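Local coordinates for protein tropomodulin (Caenorhabditis elegans, PDB 1PGV) that probably caps the pointed ends of actin filaments, blocking both their elongation and their depolymerisation, and is represented here by its C-terminal domain, at residues 89-94 against 115-120; 93-98 against 122-127. One frame throughout, in Å; residues are numbered along the deposited sequence.

Interaction 1 (89-94 against 115-120)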
ATOM      1  N   GLY A  89       5.282  -8.789  -5.375  1.00 24.14           N
ATOM      2  CA  GLY A  89       6.088  -8.926  -4.172  1.00 22.62           C
ATOM      3  C   GLY A  89       5.600  -8.074  -3.014  1.00 21.88           C
ATOM      4  O   GLY A  89       5.960  -8.318  -1.857  1.00 20.23           O
ATOM      5  N   LEU A  90       4.781  -7.072  -3.319  1.00 19.19           N
ATOM      6  CA  LEU A  90       4.244  -6.193  -2.286  1.00 19.79           C
ATOM      7  C   LEU A  90       3.329  -6.958  -1.344  1.00 19.38           C
ATOM      8  O   LEU A  90       3.082  -6.527  -0.214  1.00 18.34           O
ATOM      9  CB  LEU A  90       3.481  -5.023  -2.913  1.00 20.67           C
ATOM     10  CG  LEU A  90       4.339  -3.968  -3.616  1.00 20.94           C
ATOM     11  CD1 LEU A  90       3.445  -2.871  -4.157  1.00 21.17           C
ATOM     12  CD2 LEU A  90       5.363  -3.394  -2.637  1.00 22.30           C
ATOM     13  N   ILE A  91       2.814  -8.095  -1.805  1.00 19.03           N
ATOM     14  CA  ILE A  91       1.952  -8.892  -0.952  1.00 18.15           C
ATOM     15  C   ILE A  91       2.740  -9.359   0.267  1.00 17.62           C
ATOM     16  O   ILE A  91       2.273  -9.224   1.393  1.00 16.11           O
ATOM     17  CB  ILE A  91       1.388 -10.128  -1.697  1.00 19.87           C
ATOM     18  CG1 ILE A  91       0.419  -9.666  -2.788  1.00 20.06           C
ATOM     19  CG2 ILE A  91       0.674 -11.049  -0.709  1.00 19.88           C
ATOM     20  CD1 ILE A  91      -0.099 -10.787  -3.678  1.00 24.60           C
ATOM     21  N   GLU A  92       3.936  -9.903   0.049  1.00 18.50           N
ATOM     22  CA  GLU A  92       4.753 -10.379   1.159  1.00 18.90           C
ATOM     23  C   GLU A  92       5.123  -9.217   2.082  1.00 19.24           C
ATOM     24  O   GLU A  92       5.055  -9.339   3.308  1.00 18.62           O
ATOM     25  CB  GLU A  92       6.038 -11.040   0.657  1.00 22.12           C
ATOM     26  CG  GLU A  92       6.771 -11.812   1.743  1.00 27.39           C
ATOM     27  CD  GLU A  92       8.168 -12.240   1.336  1.00 32.29           C
ATOM     28  OE1 GLU A  92       8.371 -12.570   0.149  1.00 33.86           O
ATOM     29  OE2 GLU A  92       9.062 -12.261   2.210  1.00 35.08           O
ATOM     30  N   LEU A  93       5.510  -8.096   1.484  1.00 19.35           N
ATOM     31  CA  LEU A  93       5.894  -6.911   2.258  1.00 18.99           C
ATOM     32  C   LEU A  93       4.774  -6.462   3.191  1.00 19.07           C
ATOM     33  O   LEU A  93       4.982  -6.287   4.399  1.00 18.93           O
ATOM     34  CB  LEU A  93       6.255  -5.757   1.320  1.00 19.70           C
ATOM     35  CG  LEU A  93       6.560  -4.434   2.035  1.00 19.53           C
ATOM     36  CD1 LEU A  93       7.741  -4.635   2.959  1.00 19.61           C
ATOM     37  CD2 LEU A  93       6.844  -3.337   1.024  1.00 20.76           C
ATOM     38  N   ILE A  94       3.584  -6.276   2.625  1.00 18.26           N
ATOM     39  CA  ILE A  94       2.427  -5.840   3.396  1.00 16.46           C
ATOM     40  C   ILE A  94       2.069  -6.814   4.510  1.00 17.13           C
ATOM     41  O   ILE A  94       1.825  -6.405   5.645  1.00 16.37           O
ATOM     42  CB  ILE A  94       1.196  -5.644   2.470  1.00 15.80           C
ATOM     43  CG1 ILE A  94       1.492  -4.539   1.457  1.00 15.16           C
ATOM     44  CG2 ILE A  94      -0.046  -5.307   3.292  1.00 18.53           C
ATOM     45  CD1 ILE A  94       0.415  -4.365   0.388  1.00 15.97           C
ATOM     46  N   LEU A 115      -4.773  -5.226  -6.893  1.00 16.51           N
ATOM     47  CA  LEU A 115      -5.048  -4.196  -5.891  1.00 15.80           C
ATOM     48  C   LEU A 115      -5.930  -4.759  -4.783  1.00 15.41           C
ATOM     49  O   LEU A 115      -5.729  -4.463  -3.608  1.00 15.24           O
ATOM     50  CB  LEU A 115      -5.726  -2.986  -6.532  1.00 15.98           C
ATOM     51  CG  LEU A 115      -4.840  -2.185  -7.491  1.00 16.35           C
ATOM     52  CD1 LEU A 115      -5.598  -0.957  -7.985  1.00 17.86           C
ATOM     53  CD2 LEU A 115      -3.551  -1.770  -6.770  1.00 17.63           C
ATOM     54  N   ALA A 116      -6.912  -5.577  -5.160  1.00 15.06           N
ATOM     55  CA  ALA A 116      -7.785  -6.183  -4.171  1.00 16.07           C
ATOM     56  C   ALA A 116      -6.964  -7.080  -3.249  1.00 15.76           C
ATOM     57  O   ALA A 116      -7.181  -7.104  -2.040  1.00 15.13           O
ATOM     58  CB  ALA A 116      -8.892  -7.002  -4.863  1.00 16.91           C
ATOM     59  N   ARG A 117      -6.021  -7.828  -3.815  1.00 16.31           N
ATOM     60  CA  ARG A 117      -5.194  -8.705  -2.999  1.00 17.48           C
ATOM     61  C   ARG A 117      -4.297  -7.881  -2.069  1.00 17.19           C
ATOM     62  O   ARG A 117      -4.108  -8.237  -0.909  1.00 17.18           O
ATOM     63  CB  ARG A 117      -4.337  -9.609  -3.884  1.00 20.03           C
ATOM     64  CG  ARG A 117      -5.148 -10.605  -4.706  1.00 24.79           C
ATOM     65  CD  ARG A 117      -4.238 -11.419  -5.618  1.00 30.85           C
ATOM     66  NE  ARG A 117      -3.295 -12.225  -4.851  1.00 36.25           N
ATOM     67  CZ  ARG A 117      -2.172 -12.739  -5.346  1.00 39.27           C
ATOM     68  NH1 ARG A 117      -1.846 -12.528  -6.616  1.00 40.34           N
ATOM     69  NH2 ARG A 117      -1.377 -13.464  -4.570  1.00 40.97           N
ATOM     70  N   LEU A 118      -3.757  -6.778  -2.579  1.00 16.92           N
ATOM     71  CA  LEU A 118      -2.892  -5.930  -1.756  1.00 15.76           C
ATOM     72  C   LEU A 118      -3.669  -5.368  -0.560  1.00 14.98           C
ATOM     73  O   LEU A 118      -3.178  -5.386   0.574  1.00 14.92           O
ATOM     74  CB  LEU A 118      -2.310  -4.782  -2.587  1.00 17.30           C
ATOM     75  CG  LEU A 118      -1.389  -5.171  -3.753  1.00 17.86           C
ATOM     76  CD1 LEU A 118      -0.929  -3.910  -4.464  1.00 19.32           C
ATOM     77  CD2 LEU A 118      -0.201  -5.978  -3.249  1.00 16.54           C
ATOM     78  N   LEU A 119      -4.878  -4.871  -0.804  1.00 14.73           N
ATOM     79  CA  LEU A 119      -5.696  -4.331   0.282  1.00 14.96           C
ATOM     80  C   LEU A 119      -6.111  -5.411   1.274  1.00 14.80           C
ATOM     81  O   LEU A 119      -6.146  -5.180   2.478  1.00 16.85           O
ATOM     82  CB  LEU A 119      -6.948  -3.637  -0.266  1.00 15.55           C
ATOM     83  CG  LEU A 119      -6.886  -2.119  -0.432  1.00 18.43           C
ATOM     84  CD1 LEU A 119      -8.157  -1.635  -1.109  1.00 18.97           C
ATOM     85  CD2 LEU A 119      -6.731  -1.455   0.941  1.00 16.02           C
ATOM     86  N   ARG A 120      -6.429  -6.606   0.786  1.00 15.56           N
ATOM     87  CA  ARG A 120      -6.824  -7.657   1.706  1.00 15.52           C
ATOM     88  C   ARG A 120      -5.625  -8.070   2.568  1.00 16.20           C
ATOM     89  O   ARG A 120      -5.781  -8.438   3.734  1.00 16.59           O
ATOM     90  CB  ARG A 120      -7.384  -8.860   0.928  1.00 17.50           C
ATOM     91  CG  ARG A 120      -8.048  -9.914   1.804  1.00 19.57           C
ATOM     92  CD  ARG A 120      -9.120 -10.666   1.015  1.00 19.13           C
ATOM     93  NE  ARG A 120     -10.336  -9.876   0.826  1.00 16.97           N
ATOM     94  CZ  ARG A 120     -11.369  -9.882   1.667  1.00 16.19           C
ATOM     95  NH1 ARG A 120     -11.333 -10.638   2.755  1.00 17.43           N
ATOM     96  NH2 ARG A 120     -12.443  -9.148   1.415  1.00 19.01           N
TER

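Interaction 2 (93-98 against 122-127)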
ATOM      1  N   LEU A  93       5.510  -8.096   1.484  1.00 19.35           N
ATOM      2  CA  LEU A  93       5.894  -6.911   2.258  1.00 18.99           C
ATOM      3  C   LEU A  93       4.774  -6.462   3.191  1.00 19.07           C
ATOM      4  O   LEU A  93       4.982  -6.287   4.399  1.00 18.93           O
ATOM      5  CB  LEU A  93       6.255  -5.757   1.320  1.00 19.70           C
ATOM      6  CG  LEU A  93       6.560  -4.434   2.035  1.00 19.53           C
ATOM      7  CD1 LEU A  93       7.741  -4.635   2.959  1.00 19.61           C
ATOM      8  CD2 LEU A  93       6.844  -3.337   1.024  1.00 20.76           C
ATOM      9  N   ILE A  94       3.584  -6.276   2.625  1.00 18.26           N
ATOM     10  CA  ILE A  94       2.427  -5.840   3.396  1.00 16.46           C
ATOM     11  C   ILE A  94       2.069  -6.814   4.510  1.00 17.13           C
ATOM     12  O   ILE A  94       1.825  -6.405   5.645  1.00 16.37           O
ATOM     13  CB  ILE A  94       1.196  -5.644   2.470  1.00 15.80           C
ATOM     14  CG1 ILE A  94       1.492  -4.539   1.457  1.00 15.16           C
ATOM     15  CG2 ILE A  94      -0.046  -5.307   3.292  1.00 18.53           C
ATOM     16  CD1 ILE A  94       0.415  -4.365   0.388  1.00 15.97           C
ATOM     17  N   GLU A  95       2.035  -8.107   4.194  1.00 17.05           N
ATOM     18  CA  GLU A  95       1.679  -9.098   5.201  1.00 18.53           C
ATOM     19  C   GLU A  95       2.740  -9.314   6.271  1.00 19.75           C
ATOM     20  O   GLU A  95       2.436  -9.821   7.350  1.00 21.29           O
ATOM     21  CB  GLU A  95       1.350 -10.437   4.531  1.00 19.81           C
ATOM     22  CG  GLU A  95       0.125 -10.368   3.642  1.00 20.44           C
ATOM     23  CD  GLU A  95      -0.234 -11.711   3.032  1.00 24.45           C
ATOM     24  OE1 GLU A  95       0.428 -12.717   3.366  1.00 24.53           O
ATOM     25  OE2 GLU A  95      -1.180 -11.752   2.222  1.00 24.79           O
ATOM     26  N   THR A  96       3.975  -8.917   5.981  1.00 19.12           N
ATOM     27  CA  THR A  96       5.082  -9.103   6.915  1.00 22.43           C
ATOM     28  C   THR A  96       5.432  -7.887   7.770  1.00 21.11           C
ATOM     29  O   THR A  96       5.736  -8.022   8.959  1.00 19.55           O
ATOM     30  CB  THR A  96       6.369  -9.512   6.168  1.00 23.34           C
ATOM     31  OG1 THR A  96       6.168 -10.769   5.509  1.00 30.02           O
ATOM     32  CG2 THR A  96       7.539  -9.639   7.141  1.00 29.03           C
ATOM     33  N   SER A  97       5.383  -6.706   7.167  1.00 18.96           N
ATOM     34  CA  SER A  97       5.766  -5.473   7.860  1.00 19.54           C
ATOM     35  C   SER A  97       4.921  -4.982   9.031  1.00 19.97           C
ATOM     36  O   SER A  97       3.702  -4.872   8.934  1.00 21.16           O
ATOM     37  CB  SER A  97       5.889  -4.331   6.850  1.00 18.42           C
ATOM     38  OG  SER A  97       6.287  -3.126   7.501  1.00 18.26           O
ATOM     39  N   PRO A  98       5.575  -4.683  10.168  1.00 20.52           N
ATOM     40  CA  PRO A  98       4.854  -4.187  11.342  1.00 19.99           C
ATOM     41  C   PRO A  98       4.952  -2.655  11.401  1.00 19.15           C
ATOM     42  O   PRO A  98       4.250  -2.001  12.177  1.00 19.62           O
ATOM     43  CB  PRO A  98       5.596  -4.851  12.492  1.00 21.05           C
ATOM     44  CG  PRO A  98       7.001  -4.777  12.030  1.00 20.43           C
ATOM     45  CD  PRO A  98       6.897  -5.205  10.561  1.00 21.44           C
ATOM     46  N   THR A 122      -3.484  -6.187   3.836  1.00 13.56           N
ATOM     47  CA  THR A 122      -3.252  -5.184   4.885  1.00 15.09           C
ATOM     48  C   THR A 122      -3.835  -5.635   6.226  1.00 14.79           C
ATOM     49  O   THR A 122      -3.509  -5.078   7.281  1.00 13.83           O
ATOM     50  CB  THR A 122      -3.889  -3.825   4.522  1.00 16.58           C
ATOM     51  OG1 THR A 122      -5.318  -3.946   4.504  1.00 15.02           O
ATOM     52  CG2 THR A 122      -3.403  -3.354   3.152  1.00 15.86           C
ATOM     53  N   LEU A 123      -4.684  -6.659   6.190  1.00 14.00           N
ATOM     54  CA  LEU A 123      -5.320  -7.149   7.404  1.00 14.48           C
ATOM     55  C   LEU A 123      -4.424  -7.971   8.317  1.00 17.19           C
ATOM     56  O   LEU A 123      -4.720  -8.124   9.503  1.00 16.29           O
ATOM     57  CB  LEU A 123      -6.566  -7.971   7.047  1.00 14.95           C
ATOM     58  CG  LEU A 123      -7.692  -7.199   6.357  1.00 13.01           C
ATOM     59  CD1 LEU A 123      -8.800  -8.174   5.928  1.00 14.87           C
ATOM     60  CD2 LEU A 123      -8.254  -6.147   7.308  1.00 15.54           C
ATOM     61  N   VAL A 124      -3.328  -8.491   7.783  1.00 16.38           N
ATOM     62  CA  VAL A 124      -2.437  -9.315   8.585  1.00 17.17           C
ATOM     63  C   VAL A 124      -1.808  -8.561   9.760  1.00 19.17           C
ATOM     64  O   VAL A 124      -1.912  -8.997  10.910  1.00 19.09           O
ATOM     65  CB  VAL A 124      -1.330  -9.926   7.711  1.00 18.11           C
ATOM     66  CG1 VAL A 124      -0.405 -10.785   8.561  1.00 19.51           C
ATOM     67  CG2 VAL A 124      -1.963 -10.762   6.598  1.00 19.79           C
ATOM     68  N   THR A 125      -1.165  -7.433   9.477  1.00 16.92           N
ATOM     69  CA  THR A 125      -0.530  -6.652  10.544  1.00 17.46           C
ATOM     70  C   THR A 125      -1.228  -5.320  10.786  1.00 17.32           C
ATOM     71  O   THR A 125      -1.077  -4.708  11.856  1.00 16.89           O
ATOM     72  CB  THR A 125       0.942  -6.344  10.221  1.00 18.97           C
ATOM     73  OG1 THR A 125       1.007  -5.444   9.110  1.00 16.31           O
ATOM     74  CG2 THR A 125       1.695  -7.612   9.894  1.00 18.27           C
ATOM     75  N   GLN A 126      -1.984  -4.866   9.791  1.00 14.99           N
ATOM     76  CA  GLN A 126      -2.692  -3.597   9.868  1.00 15.74           C
ATOM     77  C   GLN A 126      -1.802  -2.420  10.294  1.00 15.90           C
ATOM     78  O   GLN A 126      -2.217  -1.542  11.058  1.00 16.67           O
ATOM     79  CB  GLN A 126      -3.910  -3.731  10.792  1.00 16.71           C
ATOM     80  CG  GLN A 126      -4.991  -4.636  10.184  1.00 17.12           C
ATOM     81  CD  GLN A 126      -6.253  -4.718  11.016  1.00 18.99           C
ATOM     82  OE1 GLN A 126      -6.756  -3.709  11.509  1.00 19.06           O
ATOM     83  NE2 GLN A 126      -6.788  -5.932  11.160  1.00 22.42           N
ATOM     84  N   SER A 127      -0.579  -2.406   9.780  1.00 16.09           N
ATOM     85  CA  SER A 127       0.358  -1.325  10.079  1.00 15.61           C
ATOM     86  C   SER A 127       0.061  -0.130   9.177  1.00 15.95           C
ATOM     87  O   SER A 127       0.211   1.024   9.579  1.00 16.50           O
ATOM     88  CB  SER A 127       1.795  -1.795   9.851  1.00 17.15           C
ATOM     89  OG  SER A 127       2.031  -2.083   8.479  1.00 16.33           O
TER
HETATM   90  O   HOH W   1       1.651  -3.672   6.329  1.00 16.81           O
HETATM   91  O   HOH W   2      -0.881  -6.517   6.743  1.00 17.27           O

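Interaction 1 (89-94 against 115-120)
The guanidinium of Arg117 carries Ile91 CD1 on one of its faces, the methyl lying 3.1 Å above the plane and displaced toward the rim. Within that group the methyl is nearest to Arg117 NH2, and Ile91 CD1 lies 3.3 Å from Arg117 CZ, a tight fit of an aliphatic tip against a flat cation. The contact is van der Waals, a methyl laid on one face of the guanidinium near its NH2 rim. The side chains cross obliquely, and the bend of the arginine at chi3 (63°) brings Arg117 NE to 3.7 Å from Ile91 CD1. Deeper in the contact Leu118 is the central residue. Its CD2 methyl enters between three side chains of helix 90-94, standing 3.8 Å from Leu90 CB and at the same separation from Ile91 CG1. The third neighbour, Ile94, brings its CD1 to 4.0 Å from Leu118 CD2, and that same CD1 also rests against the backbone carbonyl O of Leu118. Both isoleucines cross the leucine side chain at about a right angle. The seam thus grades from a buried leucine and isoleucine core to an arginine on the exposed side. Leu90 also touches Phe75 of strand 74-76 and Ile63 of helix 56-66. The two helix axes approach to 9.3 Å with only 14° between their directions, the near-parallel side-by-side helix packing of a leucine-rich-repeat fold, in which successive helices line the outer face of a parallel sheet.

Interaction 2 (93-98 against 122-127)
Ile94 and Thr122, Glu95 and Val124, and Pro98 and Ser127 pair off along two backbones that run side by side, with Glu95 CA 5.3 Å from Val124 CA at the closest pairing. The one direct hydrogen bond is given by Thr125 OG1 to the carbonyl O of Ser97, 2.8 Å long and nearly along the C=O axis at 161°. Thr125 OG1 sits between its own backbone N and carbonyl carbon (chi1 68°). The methyl of the same residue, Thr125 CG2, is anti to the carbonyl carbon and touches Glu95 O at 3.4 Å. An alanine in place of Thr125 would probably leave the Ser97 carbonyl without this donor and open a small gap beside Glu95 O, where the methyl had been. Val124 straddles Glu95: its CG1 meets the glutamate carbonyl O, while CG2 lies 3.6 Å from Glu95 CG, against the aliphatic part of the chain. Toward the interior, Ile94 CG2 presses on the backbone of Thr122, 3.6 Å from Thr122 CA. The carbonyl O of Ile94, near the C-terminal end of its helix, is gripped by two waters. One donates to Ile94 O at 2.8 Å and also to Ser127 OG; the other donates to Ile94 O and accepts the N-H of Thr125 at 2.9 Å. The two waters thus link Ile94 O to Ser127 OG and to the N-H of Thr125. Ser127 OG is further bonded to Leu100 O, and Ser97 OG to the N-H groups of Ser99 and Leu100. The contact accordingly joins the end of helix 90-96, just ahead of strand 102-104, to the loop between helix 112-121 and strand 130-132.

Overall arrangement
Interactions 1 and 2 illustrate how two neighbouring helices and the loop beyond one of them pack together. Both start from helix 90-96; their first segments overlap at Leu93 and Ile94, of which Ile94 takes part in both contacts, and their centres lie about 9 Å apart. Along the chain, residues 89-98 come first; strand 102-104 follows, then helix 112-121, which supplies the second segment of interaction 1, and then the loop before strand 130-132, which supplies that of interaction 2. The first contact is apolar apart from one arginine, while the second mixes apolar touches with a hydrogen bond and waters. Together they join adjacent helix-loop elements beside the five-stranded parallel sheet of this C-terminal domain.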